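Local coordinates for pirin family protein (Acinetobacter baumannii, PDB 6D0P) that probably acts as an iron-dependent quercetin 2,3-dioxygenase of the pirin family, built from two cupin domains, at residues S113-F116 / A117-G121; A155-E158 / H159-L163. All coordinates share one frame; numbering follows the deposited sequence.

Contact 1: residues S113-F116 / A117-G121; sequences SPEF and AEHGG
H119 folds back onto E115 one turn earlier in the short helix 114-119 that leaves the metal-bearing cupin domain's strand 106-112 and leads into strand 121-131. CB of H119 lies 3.8 Å from E115 O, and CG, set beside its own backbone N by a chi1 of -67°, swings the ring back along the helix. ND1 then donates to E115 O at 3.0 Å, with that oxygen in the ring plane. The peptide N of H119 bonds the same oxygen from the opposite face of the carbonyl plane, so two N-H groups of one residue, backbone and side chain, hold a single carbonyl oxygen. Next, CE1 meets E115 OE2 at 3.2 Å, the carboxylate turned 41° from the ring plane, and NE2 at the far end is 4.1 Å from E115 OE2; the negative charge would probably favour a protonated imidazole. S113 is the N-cap: its OG accepts from F116 N at 3.0 Å and bonds E79 too, while P114 suits the first turn, which needs no amide N-H. F116 meets H112 edge-to-face. G120, whose positive phi suits glycine, bonds F116 O through its N, and G121 O sits at the edge of the F116 ring, 3.4 Å from CZ.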
loop_
_atom_site.group_PDB
_atom_site.type_symbol
_atom_site.label_atom_id
_atom_site.label_comp_id
_atom_site.label_asym_id
_atom_site.label_seq_id
_atom_site.Cartn_x
_atom_site.Cartn_y
_atom_site.Cartn_z
ATOM N N SER A 113 12.261 13.493 2.705
ATOM C CA SER A 113 13.713 13.417 2.737
ATOM C C SER A 113 14.310 14.827 2.778
ATOM O O SER A 113 13.703 15.768 2.282
ATOM C CB SER A 113 14.235 12.688 1.551
ATOM O OG SER A 113 14.282 13.531 0.418
ATOM N N PRO A 114 15.510 14.967 3.335
ATOM C CA PRO A 114 16.170 16.285 3.364
ATOM C C PRO A 114 16.330 16.880 1.956
ATOM O O PRO A 114 16.171 18.080 1.780
ATOM C CB PRO A 114 17.552 16.011 3.968
ATOM C CG PRO A 114 17.334 14.808 4.855
ATOM C CD PRO A 114 16.193 14.020 4.234
ATOM N N GLU A 115 16.642 16.031 0.976
ATOM C CA GLU A 115 16.825 16.472 -0.401
ATOM C C GLU A 115 15.500 17.014 -0.965
ATOM O O GLU A 115 15.468 18.065 -1.614
ATOM C CB GLU A 115 17.354 15.301 -1.231
ATOM C CG GLU A 115 17.371 15.559 -2.730
ATOM C CD GLU A 115 18.621 16.257 -3.241
ATOM O OE1 GLU A 115 19.553 16.479 -2.436
ATOM O OE2 GLU A 115 18.664 16.570 -4.447
ATOM N N PHE A 116 14.414 16.289 -0.730
ATOM C CA PHE A 116 13.104 16.738 -1.209
ATOM C C PHE A 116 12.684 18.011 -0.467
ATOM O O PHE A 116 12.234 18.959 -1.096
ATOM C CB PHE A 116 12.035 15.656 -1.069
ATOM C CG PHE A 116 10.680 16.135 -1.522
ATOM C CD1 PHE A 116 10.436 16.394 -2.858
ATOM C CD2 PHE A 116 9.683 16.411 -0.604
ATOM C CE1 PHE A 116 9.213 16.888 -3.274
ATOM C CE2 PHE A 116 8.452 16.889 -1.024
ATOM C CZ PHE A 116 8.224 17.125 -2.359
ATOM N N ALA A 117 12.911 18.064 0.834
ATOM C CA ALA A 117 12.545 19.238 1.628
ATOM C C ALA A 117 13.252 20.473 1.070
ATOM O O ALA A 117 12.629 21.508 0.928
ATOM C CB ALA A 117 12.909 19.054 3.081
ATOM N N GLU A 118 14.527 20.326 0.734
ATOM C CA GLU A 118 15.341 21.454 0.252
ATOM C C GLU A 118 14.845 21.951 -1.109
ATOM O O GLU A 118 14.810 23.147 -1.349
ATOM C CB GLU A 118 16.814 21.045 0.136
ATOM C CG GLU A 118 17.706 22.119 -0.481
ATOM C CD GLU A 118 19.127 21.687 -0.829
ATOM O OE1 GLU A 118 19.621 20.722 -0.214
ATOM O OE2 GLU A 118 19.738 22.316 -1.724
ATOM N N HIS A 119 14.506 21.049 -2.010
ATOM C CA HIS A 119 14.131 21.472 -3.367
ATOM C C HIS A 119 12.623 21.729 -3.499
ATOM O O HIS A 119 12.248 22.571 -4.305
ATOM C CB HIS A 119 14.617 20.455 -4.415
ATOM C CG HIS A 119 16.104 20.391 -4.533
ATOM N ND1 HIS A 119 16.871 19.541 -3.752
ATOM C CD2 HIS A 119 16.968 21.084 -5.301
ATOM C CE1 HIS A 119 18.143 19.706 -4.053
ATOM N NE2 HIS A 119 18.230 20.649 -4.996
ATOM N N GLY A 120 11.776 21.039 -2.724
ATOM C CA GLY A 120 10.333 21.190 -2.843
ATOM C C GLY A 120 9.807 20.579 -4.139
ATOM O O GLY A 120 10.543 19.948 -4.869
ATOM N N GLY A 121 8.539 20.796 -4.435
ATOM C CA GLY A 121 7.900 20.227 -5.623
ATOM C C GLY A 121 6.724 19.327 -5.247
ATOM O O GLY A 121 6.288 19.337 -4.100
HETATM O O HOH W 1 20.861 18.845 -2.705
#

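Contact 2: residues A155-E158 / H159-L163; sequences ALDE and HGSHL. With MG (magnesium ion), chain F.
D157 forms an Asx turn, OD1 taking the backbone N of H159 at 2.8 Å from above the carboxylate plane, within the connection between strands 153-155 and 162-165 at the edge of a cupin sheet. OD1 also takes the N of S161 at 2.9 Å, from the other face and on the syn side. OD2 receives the hydroxyl of S161 OG at 2.7 Å, also syn. A chi1 of 54° sets CG between the backbone N and the carbonyl carbon and tucks the acid over the turn, which a short aspartate can do. Behind this shell, water 2 links D157 O to G160 N, and G160 has backbone angles that call for glycine. The L156 N to S161 O bond, 3.0 Å, closes the hairpin; beyond it L156 CD1 rests on L163 CB at 4.0 Å, next to Y170. S161 OG is fixed further by V191 N, and the H162 ring by D153. L156 O also binds a magnesium ion at 2.1 Å. Three donors on one carboxylate would be expected to stabilise its anionic form, and among the modelled ligands of the magnesium L156 O is the one protein atom, with four waters, consistent with a largely hydrated ion.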
loop_
_atom_site.group_PDB
_atom_site.type_symbol
_atom_site.label_atom_id
_atom_site.label_comp_id
_atom_site.label_asym_id
_atom_site.label_seq_id
_atom_site.Cartn_x
_atom_site.Cartn_y
_atom_site.Cartn_z
ATOM N N ALA A 155 6.018 -4.717 -19.755
ATOM C CA ALA A 155 5.296 -3.909 -20.726
ATOM C C ALA A 155 4.003 -4.649 -21.087
ATOM O O ALA A 155 4.055 -5.806 -21.484
ATOM C CB ALA A 155 6.132 -3.654 -21.948
ATOM N N LEU A 156 2.860 -3.991 -20.937
ATOM C CA LEU A 156 1.578 -4.636 -21.223
ATOM C C LEU A 156 1.156 -4.425 -22.686
ATOM O O LEU A 156 0.242 -5.106 -23.168
ATOM C CB LEU A 156 0.519 -4.050 -20.286
ATOM C CG LEU A 156 0.729 -4.326 -18.810
ATOM C CD1 LEU A 156 -0.305 -3.584 -17.988
ATOM C CD2 LEU A 156 0.688 -5.833 -18.549
ATOM N N ASP A 157 1.720 -3.420 -23.344
ATOM C CA ASP A 157 1.424 -3.179 -24.742
ATOM C C ASP A 157 2.620 -2.433 -25.341
ATOM O O ASP A 157 3.631 -2.279 -24.659
ATOM C CB ASP A 157 0.118 -2.404 -24.925
ATOM C CG ASP A 157 0.065 -1.098 -24.152
ATOM O OD1 ASP A 157 1.134 -0.417 -24.029
ATOM O OD2 ASP A 157 -1.050 -0.763 -23.670
ATOM N N GLU A 158 2.467 -1.974 -26.573
ATOM C CA GLU A 158 3.529 -1.290 -27.268
ATOM C C GLU A 158 3.294 0.223 -27.218
ATOM O O GLU A 158 3.934 0.971 -27.969
ATOM C CB GLU A 158 3.596 -1.796 -28.710
ATOM C CG GLU A 158 3.909 -3.282 -28.801
ATOM C CD GLU A 158 3.869 -3.867 -30.196
ATOM O OE1 GLU A 158 4.374 -3.205 -31.121
ATOM O OE2 GLU A 158 3.369 -4.993 -30.354
ATOM N N HIS A 159 2.420 0.677 -26.315
ATOM C CA HIS A 159 2.059 2.081 -26.275
ATOM C C HIS A 159 2.469 2.759 -24.972
ATOM O O HIS A 159 2.154 3.932 -24.791
ATOM C CB HIS A 159 0.550 2.218 -26.538
ATOM C CG HIS A 159 0.184 1.797 -27.915
ATOM N ND1 HIS A 159 -0.427 0.581 -28.184
ATOM C CD2 HIS A 159 0.398 2.395 -29.104
ATOM C CE1 HIS A 159 -0.606 0.468 -29.481
ATOM N NE2 HIS A 159 -0.094 1.559 -30.067
ATOM N N GLY A 160 3.152 2.061 -24.074
ATOM C CA GLY A 160 3.578 2.688 -22.839
ATOM C C GLY A 160 2.906 2.121 -21.597
ATOM O O GLY A 160 3.253 2.539 -20.477
ATOM N N SER A 161 1.939 1.208 -21.729
ATOM C CA SER A 161 1.339 0.611 -20.504
ATOM C C SER A 161 2.353 -0.332 -19.861
ATOM O O SER A 161 3.042 -1.069 -20.570
ATOM C CB SER A 161 0.059 -0.115 -20.797
ATOM O OG SER A 161 -0.856 0.728 -21.478
ATOM N N HIS A 162 2.428 -0.333 -18.523
ATOM C CA HIS A 162 3.368 -1.195 -17.826
ATOM C C HIS A 162 2.815 -1.564 -16.442
ATOM O O HIS A 162 1.901 -0.910 -15.897
ATOM C CB HIS A 162 4.761 -0.555 -17.729
ATOM C CG HIS A 162 4.823 0.593 -16.780
ATOM N ND1 HIS A 162 5.297 0.454 -15.497
ATOM C CD2 HIS A 162 4.435 1.876 -16.908
ATOM C CE1 HIS A 162 5.198 1.613 -14.870
ATOM N NE2 HIS A 162 4.674 2.499 -15.720
ATOM N N LEU A 163 3.383 -2.631 -15.907
ATOM C CA LEU A 163 3.028 -3.136 -14.618
ATOM C C LEU A 163 4.315 -3.503 -13.868
ATOM O O LEU A 163 5.195 -4.179 -14.428
ATOM C CB LEU A 163 2.114 -4.342 -14.848
ATOM C CG LEU A 163 1.593 -5.055 -13.605
ATOM C CD1 LEU A 163 0.277 -5.739 -13.911
ATOM C CD2 LEU A 163 2.614 -6.053 -13.077
HETATM MG MG MG F . -0.430 -6.980 -23.947
HETATM O O HOH W 2 4.976 -0.120 -24.204
HETATM O O HOH W 3 1.416 -7.326 -24.800
HETATM O O HOH W 4 0.275 -7.911 -22.164
HETATM O O HOH W 5 -2.349 -6.355 -22.935
HETATM O O HOH W 6 -1.319 -8.827 -24.458
#

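In the fold
The chain opens with strand 7-12, an edge strand of the sheet that contact 2 later joins, then builds the cupin domain whose manganese site is formed by H64, H66, H108 and E110. Contact 1 follows directly after the last two of these: it closes the short helical connection between strand 106-112 and strand 121-131, tying the curled sheet around the metal to the larger sheet of the same domain. The chain then runs on through strand 145-146 to contact 2, which closes the hairpin of strands 153-155 and 162-165 at the edge of the other seven-stranded sheet. The two loops are in series, neither nested nor crossed, with centres about 31 Å apart and no touch between them.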